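Local coordinates for 4-amino-4-deoxy-L-arabinose transferase or related glycosyltransferases of PMT family (Cupriavidus metallidurans, PDB 5EZM), which probably transfers 4-amino-4-deoxy-L-arabinose from a polyprenyl-phosphate carrier to lipid A, as a zinc-containing membrane glycosyltransferase of the GT-C fold, at residues V40-W45 with S117-I122; T77-A82 with T515-R520; V285-P290 with R342-G347. All coordinates share one frame; numbering follows the deposited sequence.

Interaction 1 of 3, residues V40-W45 with S117-I122; sequences VALVVW and SGLLGI. With MPG ([(Z)-octadec-9-enyl] (2R)-2,3-bis(oxidanyl)propanoate), chain V; MPG ([(Z)-octadec-9-enyl] (2R)-2,3-bis(oxidanyl)propanoate), chain F.
Two helices of the GT-C membrane domain, 31-47 and 112-133, both predicted to cross the membrane, run roughly antiparallel here and illustrate how one large ring can span a wide helix-helix gap. The axes of the short segments 40-45 and 117-122 stay 12.6 Å apart at closest approach, at 152°, so the contact is carried by reaching side chains. Trp45, with CG anti to its backbone N (chi1 -171°), points its indole at the second helix and meets Leu119 tip to tip. Leu119 lays its CD2 methyl over one indole face, 3.7 Å from the centroid of the Trp45 five-membered ring, a CH-pi contact close to the ring normal. Leu42 crosses obliquely, its CD2 4.1 Å from Leu119 CD2. Ile122 CD1 adds a looser touch on the six-membered ring. The indole N-H is bonded to Ala115 O, one turn before Leu119, which fixes the rotation of the ring; His156 meets that ring edge-to-face. Chains of bound lipid MPG lie farther out, one along Val40 and Val43, another along Leu120. At the indole edge the second helix presents bare backbone, and a CB on Gly118 would collide with the ring: Gly118 CA lies 3.9 Å from Trp45 CZ2.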
# COMPACT_ATOMS: atom_id res chain seq x y z
N VAL A 40 -15.05 -0.36 -17.69
CA VAL A 40 -13.89 0.45 -18.03
C VAL A 40 -13.02 0.66 -16.80
O VAL A 40 -11.78 0.70 -16.91
CB VAL A 40 -14.33 1.80 -18.64
CG1 VAL A 40 -13.12 2.67 -18.93
CG2 VAL A 40 -15.13 1.56 -19.91
N ALA A 41 -13.63 0.75 -15.62
CA ALA A 41 -12.84 0.87 -14.41
C ALA A 41 -12.02 -0.39 -14.17
O ALA A 41 -10.79 -0.33 -14.04
CB ALA A 41 -13.75 1.16 -13.21
N LEU A 42 -12.68 -1.56 -14.18
CA LEU A 42 -12.03 -2.79 -13.74
C LEU A 42 -10.85 -3.14 -14.64
O LEU A 42 -9.78 -3.50 -14.15
CB LEU A 42 -13.04 -3.93 -13.70
CG LEU A 42 -13.92 -4.01 -12.45
CD1 LEU A 42 -14.95 -5.13 -12.57
CD2 LEU A 42 -13.06 -4.19 -11.21
N VAL A 43 -11.03 -3.01 -15.96
CA VAL A 43 -9.94 -3.32 -16.88
C VAL A 43 -8.77 -2.37 -16.64
O VAL A 43 -7.60 -2.79 -16.68
CB VAL A 43 -10.44 -3.27 -18.34
CG1 VAL A 43 -11.07 -1.92 -18.65
CG2 VAL A 43 -9.30 -3.58 -19.30
N VAL A 44 -9.05 -1.10 -16.34
CA VAL A 44 -7.95 -0.20 -16.01
C VAL A 44 -7.37 -0.57 -14.65
O VAL A 44 -6.16 -0.45 -14.42
CB VAL A 44 -8.42 1.27 -16.06
CG1 VAL A 44 -7.35 2.21 -15.48
CG2 VAL A 44 -8.74 1.67 -17.49
N TRP A 45 -8.22 -1.08 -13.75
CA TRP A 45 -7.78 -1.41 -12.40
C TRP A 45 -6.71 -2.50 -12.42
O TRP A 45 -5.72 -2.41 -11.69
CB TRP A 45 -8.98 -1.84 -11.57
CG TRP A 45 -8.70 -2.02 -10.11
CD1 TRP A 45 -8.31 -3.17 -9.48
CD2 TRP A 45 -8.80 -1.02 -9.09
NE1 TRP A 45 -8.16 -2.94 -8.14
CE2 TRP A 45 -8.46 -1.63 -7.87
CE3 TRP A 45 -9.15 0.34 -9.10
CZ2 TRP A 45 -8.45 -0.93 -6.67
CZ3 TRP A 45 -9.14 1.03 -7.90
CH2 TRP A 45 -8.79 0.39 -6.70
N SER A 117 -7.69 -5.53 -2.09
CA SER A 117 -8.04 -4.74 -0.91
C SER A 117 -8.74 -3.45 -1.30
O SER A 117 -9.72 -3.05 -0.66
CB SER A 117 -6.79 -4.45 -0.08
OG SER A 117 -6.30 -5.62 0.53
N GLY A 118 -8.25 -2.78 -2.35
CA GLY A 118 -8.90 -1.56 -2.80
C GLY A 118 -10.33 -1.80 -3.25
O GLY A 118 -11.26 -1.11 -2.82
N LEU A 119 -10.52 -2.80 -4.12
CA LEU A 119 -11.87 -3.15 -4.54
C LEU A 119 -12.75 -3.49 -3.35
O LEU A 119 -13.92 -3.11 -3.30
CB LEU A 119 -11.84 -4.32 -5.53
CG LEU A 119 -11.16 -4.06 -6.87
CD1 LEU A 119 -11.21 -5.30 -7.74
CD2 LEU A 119 -11.82 -2.88 -7.57
N LEU A 120 -12.19 -4.20 -2.36
CA LEU A 120 -12.95 -4.58 -1.19
C LEU A 120 -13.40 -3.36 -0.39
O LEU A 120 -14.56 -3.28 0.03
CB LEU A 120 -12.11 -5.52 -0.31
CG LEU A 120 -12.83 -6.18 0.86
CD1 LEU A 120 -14.06 -6.93 0.37
CD2 LEU A 120 -11.90 -7.11 1.61
N GLY A 121 -12.50 -2.40 -0.19
CA GLY A 121 -12.87 -1.18 0.49
C GLY A 121 -13.97 -0.42 -0.23
O GLY A 121 -14.93 0.05 0.39
N ILE A 122 -13.84 -0.30 -1.56
CA ILE A 122 -14.91 0.33 -2.34
C ILE A 122 -16.23 -0.39 -2.09
O ILE A 122 -17.23 0.22 -1.70
CB ILE A 122 -14.56 0.34 -3.83
CG1 ILE A 122 -13.33 1.22 -4.09
CG2 ILE A 122 -15.75 0.82 -4.65
CD1 ILE A 122 -12.91 1.26 -5.55
C2 MPG V . -12.00 -1.26 -22.16
C3 MPG V . -11.78 0.14 -21.61
C4 MPG V . -10.34 0.61 -21.74
C5 MPG V . -10.16 2.05 -21.22
C6 MPG V . -8.86 2.71 -21.72
C7 MPG V . -8.87 4.23 -21.49
C1 MPG V . -13.46 -1.72 -22.02
C2 MPG F . -13.26 -8.50 -4.12
C3 MPG F . -14.06 -7.43 -3.40
C4 MPG F . -15.49 -7.30 -3.92
C5 MPG F . -16.28 -6.25 -3.12
C6 MPG F . -17.73 -6.69 -2.85
C7 MPG F . -18.30 -6.05 -1.57
C8 MPG F . -19.83 -6.23 -1.44
C1 MPG F . -11.97 -8.86 -3.38

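Interaction 2 of 3, residues T77-A82 with T515-R520; sequences TIRYNA and TVEPQR
Segment 515-520 begins with the last turn of helix 511-516, and Glu517 is the first residue to leave it. From there the extended Glu517 side chain runs tip to tip into Arg79 and is gripped end-on by two nitrogens. Arg79 NH1 donates to Glu517 OE1 at 2.6 Å, nearly straight at 170°, and Arg79 NH2 donates to Glu517 OE2 at 3.0 Å. Both oxygens use their syn lone pairs, and carboxylate and guanidinium lie only 9° from coplanar. Pro518 and Gln519 form a short 3-10 turn, closed by Arg520 N bonding to Glu517 O at 3.2 Å, which brings Arg520 back beside the pair. Bent at chi3, Arg520 lies flat on the Arg79 guanidinium, centres 4.5 Å apart and planes 21° from parallel. The repulsion of these like charges is probably eased by Glu517, although its OE1 is a long 3.8 Å from Arg520 NE. Within 77-82, Ala82 O takes a bent 2.9 Å hydrogen bond from Arg79 NH1, which sits above the carbonyl plane; this bond steadies the guanidinium. An alanine in place of Arg79 would remove both salt-bridge bonds and the stacked partner of Arg520, and is likely to loosen the join. The arrangement is a surface salt-bridge network, tying the small hairpin 79-80/83-84 to the C-terminal domain.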
# COMPACT_ATOMS: atom_id res chain seq x y z
N THR A 77 7.10 -19.13 9.51
CA THR A 77 8.34 -18.39 9.77
C THR A 77 8.64 -17.52 8.56
O THR A 77 9.18 -17.99 7.55
CB THR A 77 9.48 -19.36 10.06
OG1 THR A 77 9.06 -20.30 11.07
CG2 THR A 77 10.71 -18.60 10.56
N ILE A 78 8.28 -16.24 8.66
CA ILE A 78 8.52 -15.29 7.57
C ILE A 78 10.01 -15.08 7.40
O ILE A 78 10.76 -14.92 8.38
CB ILE A 78 7.79 -13.97 7.85
CG1 ILE A 78 6.29 -14.19 7.99
CG2 ILE A 78 8.07 -12.95 6.76
CD1 ILE A 78 5.53 -12.97 8.45
N ARG A 79 10.47 -15.07 6.15
CA ARG A 79 11.88 -14.88 5.84
C ARG A 79 12.05 -13.88 4.70
O ARG A 79 11.25 -13.85 3.76
CB ARG A 79 12.56 -16.20 5.48
CG ARG A 79 12.75 -17.12 6.68
CD ARG A 79 13.66 -18.29 6.35
NE ARG A 79 13.80 -19.17 7.51
CZ ARG A 79 14.78 -19.07 8.41
NH1 ARG A 79 15.70 -18.12 8.28
NH2 ARG A 79 14.83 -19.91 9.43
N TYR A 80 13.09 -13.06 4.81
CA TYR A 80 13.44 -12.07 3.79
C TYR A 80 14.91 -12.28 3.46
O TYR A 80 15.78 -12.05 4.30
CB TYR A 80 13.18 -10.65 4.29
CG TYR A 80 13.32 -9.56 3.24
CD1 TYR A 80 13.06 -9.82 1.90
CD2 TYR A 80 13.72 -8.28 3.59
CE1 TYR A 80 13.18 -8.83 0.94
CE2 TYR A 80 13.86 -7.28 2.63
CZ TYR A 80 13.59 -7.56 1.31
OH TYR A 80 13.72 -6.58 0.35
N ASN A 81 15.18 -12.73 2.23
CA ASN A 81 16.52 -13.12 1.80
C ASN A 81 17.08 -14.19 2.73
O ASN A 81 18.20 -14.08 3.25
CB ASN A 81 17.44 -11.90 1.71
CG ASN A 81 16.97 -10.90 0.66
OD1 ASN A 81 17.25 -11.05 -0.52
ND2 ASN A 81 16.22 -9.89 1.10
N ALA A 82 16.28 -15.23 2.95
CA ALA A 82 16.65 -16.42 3.71
C ALA A 82 16.79 -16.12 5.19
O ALA A 82 17.09 -17.01 5.99
CB ALA A 82 17.94 -17.04 3.16
N THR A 515 21.59 -12.00 13.11
CA THR A 515 22.23 -12.31 14.38
C THR A 515 21.72 -13.59 15.02
O THR A 515 22.48 -14.26 15.72
CB THR A 515 22.03 -11.14 15.35
OG1 THR A 515 22.31 -9.91 14.66
CG2 THR A 515 22.97 -11.26 16.54
N VAL A 516 20.46 -13.96 14.78
CA VAL A 516 19.92 -15.19 15.36
C VAL A 516 20.30 -16.42 14.54
O VAL A 516 20.25 -17.54 15.06
CB VAL A 516 18.40 -15.11 15.51
CG1 VAL A 516 18.02 -14.04 16.53
CG2 VAL A 516 17.75 -14.83 14.17
N GLU A 517 20.68 -16.24 13.28
CA GLU A 517 21.16 -17.32 12.43
C GLU A 517 22.44 -16.86 11.74
O GLU A 517 22.46 -16.63 10.52
CB GLU A 517 20.10 -17.75 11.41
CG GLU A 517 18.93 -18.52 12.02
CD GLU A 517 17.87 -18.91 11.00
OE1 GLU A 517 17.70 -18.19 10.00
OE2 GLU A 517 17.21 -19.95 11.20
N PRO A 518 23.54 -16.73 12.49
CA PRO A 518 24.76 -16.14 11.91
C PRO A 518 25.46 -17.03 10.89
O PRO A 518 26.34 -16.53 10.18
CB PRO A 518 25.65 -15.92 13.14
CG PRO A 518 25.20 -16.96 14.11
CD PRO A 518 23.72 -17.10 13.90
N GLN A 519 25.09 -18.30 10.78
CA GLN A 519 25.69 -19.19 9.79
C GLN A 519 25.17 -18.94 8.38
O GLN A 519 25.59 -19.64 7.45
CB GLN A 519 25.46 -20.65 10.18
CG GLN A 519 26.21 -21.07 11.44
CD GLN A 519 26.09 -22.56 11.72
OE1 GLN A 519 25.34 -23.27 11.05
NE2 GLN A 519 26.83 -23.03 12.71
N ARG A 520 24.28 -17.97 8.20
CA ARG A 520 23.71 -17.65 6.90
C ARG A 520 24.14 -16.27 6.40
O ARG A 520 23.60 -15.78 5.41
CB ARG A 520 22.18 -17.72 6.96
CG ARG A 520 21.65 -18.92 7.73
CD ARG A 520 20.15 -18.80 7.95
NE ARG A 520 19.39 -18.97 6.71
CZ ARG A 520 18.72 -20.07 6.39
NH1 ARG A 520 18.70 -21.10 7.22
NH2 ARG A 520 18.06 -20.14 5.24

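Interaction 3 of 3, residues V285-P290 with R342-G347; sequences VFYFLP and RSKLPG. With MPG ([(Z)-octadec-9-enyl] (2R)-2,3-bis(oxidanyl)propanoate), chain Q; MPG ([(Z)-octadec-9-enyl] (2R)-2,3-bis(oxidanyl)propanoate), chain B.
At the lipid-facing surface of the GT-C membrane domain, apolar packing dominates, and the lysine takes part through its carbons. Tyr287, with CG anti to its backbone N (chi1 176°), and Lys344 slide past each other in opposite directions. Lys344 CB sits over one face of the phenol, 4.0 Å from the Tyr287 ring centroid in a CH-pi contact, while Lys344 CD reaches Tyr287 CB at 3.5 Å. Lys344 CD also touches Phe288 obliquely, 3.8 Å from its CE2. At the far end of the phenol, Tyr287 OH abuts the Pro346 ring at CD. Phe288 meets backbone oxygen edge-on: its CE1 lies 3.1 Å from Leu345 O, which is in the ring plane, and Tyr287 CD2 covers one face of the same ring. No hydrogen bond crosses between the segments; instead Lys344 NZ, turned aside by a bend at chi4, donates to Gly283 O and Ser341 O, just before each segment, tethering both chain sections. Lipid adds to the surroundings of Tyr287, with one MPG molecule at the ring edge, its C7 3.7 Å from Tyr287 CD1, and another approaching obliquely. The Leu345 side chain lies about 7 Å from that of the zinc ligand His270. Segment 342-347 belongs to the connection between helices 323-339 and 352-365; it rests on the approach to helix 288-295, with Phe288 packed on Phe335 and Phe338 of helix 323-339.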
# COMPACT_ATOMS: atom_id res chain seq x y z
N VAL A 285 3.84 17.30 13.71
CA VAL A 285 2.47 16.86 13.95
C VAL A 285 1.58 17.13 12.74
O VAL A 285 0.51 16.52 12.62
CB VAL A 285 1.91 17.54 15.22
CG1 VAL A 285 1.60 19.01 14.97
CG2 VAL A 285 0.68 16.79 15.74
N PHE A 286 2.00 18.01 11.84
CA PHE A 286 1.25 18.30 10.62
C PHE A 286 1.65 17.39 9.46
O PHE A 286 1.35 17.70 8.30
CB PHE A 286 1.44 19.77 10.23
CG PHE A 286 1.41 20.72 11.39
CD1 PHE A 286 0.21 21.11 11.94
CD2 PHE A 286 2.59 21.22 11.92
CE1 PHE A 286 0.18 21.99 13.01
CE2 PHE A 286 2.57 22.09 12.98
CZ PHE A 286 1.37 22.48 13.53
N TYR A 287 2.32 16.27 9.75
CA TYR A 287 2.89 15.43 8.70
C TYR A 287 1.81 14.91 7.75
O TYR A 287 1.99 14.94 6.53
CB TYR A 287 3.66 14.27 9.34
CG TYR A 287 4.21 13.26 8.36
CD1 TYR A 287 5.40 13.49 7.69
CD2 TYR A 287 3.55 12.06 8.13
CE1 TYR A 287 5.91 12.57 6.80
CE2 TYR A 287 4.05 11.13 7.24
CZ TYR A 287 5.23 11.39 6.58
OH TYR A 287 5.74 10.46 5.70
N PHE A 288 0.69 14.44 8.29
CA PHE A 288 -0.36 13.82 7.49
C PHE A 288 -1.36 14.82 6.94
O PHE A 288 -2.37 14.40 6.36
CB PHE A 288 -1.09 12.76 8.32
CG PHE A 288 -0.24 11.58 8.67
CD1 PHE A 288 0.04 10.60 7.73
CD2 PHE A 288 0.28 11.44 9.95
CE1 PHE A 288 0.82 9.51 8.05
CE2 PHE A 288 1.06 10.35 10.28
CZ PHE A 288 1.33 9.38 9.33
N LEU A 289 -1.13 16.13 7.11
CA LEU A 289 -2.09 17.11 6.61
C LEU A 289 -2.01 17.25 5.09
O LEU A 289 -3.04 17.07 4.41
CB LEU A 289 -1.90 18.45 7.33
CG LEU A 289 -2.94 19.53 7.07
CD1 LEU A 289 -4.34 18.98 7.25
CD2 LEU A 289 -2.70 20.72 7.99
N PRO A 290 -0.85 17.53 4.48
CA PRO A 290 -0.79 17.49 3.01
C PRO A 290 -1.01 16.10 2.45
O PRO A 290 -1.42 15.98 1.29
CB PRO A 290 0.62 18.00 2.70
CG PRO A 290 1.41 17.65 3.89
CD PRO A 290 0.47 17.84 5.05
N ARG A 342 5.35 8.85 17.06
CA ARG A 342 6.75 9.15 16.77
C ARG A 342 7.10 8.76 15.34
O ARG A 342 7.53 9.60 14.54
CB ARG A 342 7.66 8.45 17.76
N SER A 343 6.92 7.49 15.00
CA SER A 343 7.17 7.01 13.64
C SER A 343 6.00 7.37 12.74
O SER A 343 4.84 7.05 13.05
CB SER A 343 7.40 5.50 13.66
OG SER A 343 7.59 5.00 12.34
N LYS A 344 6.29 8.04 11.62
CA LYS A 344 5.26 8.46 10.67
C LYS A 344 5.67 8.05 9.27
O LYS A 344 6.74 8.44 8.79
CB LYS A 344 5.04 9.97 10.73
CG LYS A 344 4.56 10.49 12.08
CD LYS A 344 4.13 11.94 11.97
CE LYS A 344 3.90 12.54 13.34
NZ LYS A 344 5.17 12.58 14.12
N LEU A 345 4.81 7.27 8.62
CA LEU A 345 4.91 6.93 7.21
C LEU A 345 3.58 7.22 6.55
O LEU A 345 2.53 7.09 7.19
CB LEU A 345 5.28 5.45 7.00
CG LEU A 345 6.73 5.00 7.23
CD1 LEU A 345 7.13 5.08 8.70
CD2 LEU A 345 6.92 3.59 6.71
N PRO A 346 3.58 7.63 5.27
CA PRO A 346 2.32 8.06 4.65
C PRO A 346 1.22 7.01 4.67
O PRO A 346 0.08 7.32 5.04
CB PRO A 346 2.74 8.42 3.21
CG PRO A 346 4.07 7.75 3.01
CD PRO A 346 4.72 7.75 4.36
N GLY A 347 1.55 5.76 4.32
CA GLY A 347 0.56 4.70 4.31
C GLY A 347 -0.23 4.55 5.59
O GLY A 347 -1.37 4.09 5.55
C2 MPG Q . -1.15 18.54 -1.65
C3 MPG Q . 0.15 17.95 -2.17
C4 MPG Q . 0.64 16.79 -1.31
C5 MPG Q . 2.15 16.87 -1.01
C6 MPG Q . 2.60 15.78 -0.02
C7 MPG Q . 3.76 16.25 0.88
C8 MPG Q . 3.99 15.29 2.08
C9 MPG Q . 4.70 15.98 3.27
C10 MPG Q . 4.85 15.02 4.48
C1 MPG Q . -1.71 19.62 -2.58
C2 MPG B . 2.63 22.18 6.42
C3 MPG B . 2.88 20.81 7.05
C4 MPG B . 4.30 20.32 6.80
C5 MPG B . 4.49 18.85 7.20
C6 MPG B . 5.96 18.53 7.53
C7 MPG B . 6.18 17.07 7.95
C8 MPG B . 7.54 16.85 8.65
C1 MPG B . 1.16 22.61 6.54

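Chemistry follows location in these three contacts. Interaction 1 is buried, purely apolar across its segments, and joins two regular helices, both predicted to cross the membrane, through an aromatic ring. Interaction 2 lies at the surface and is dominated by charged side chains, linking a small hairpin to the C-terminal domain across 432 intervening residues. Interaction 3 is intermediate: a surface contact lined by lipid, it packs aromatic rings against a lysine chain and backbone of a connecting loop, and it nests inside the loop closed by interaction 2. No secondary-structure element is shared. Interactions 1 and 3 lie on opposite sides of the chain centre, their own centres 26 Å apart, and none of the three touches another.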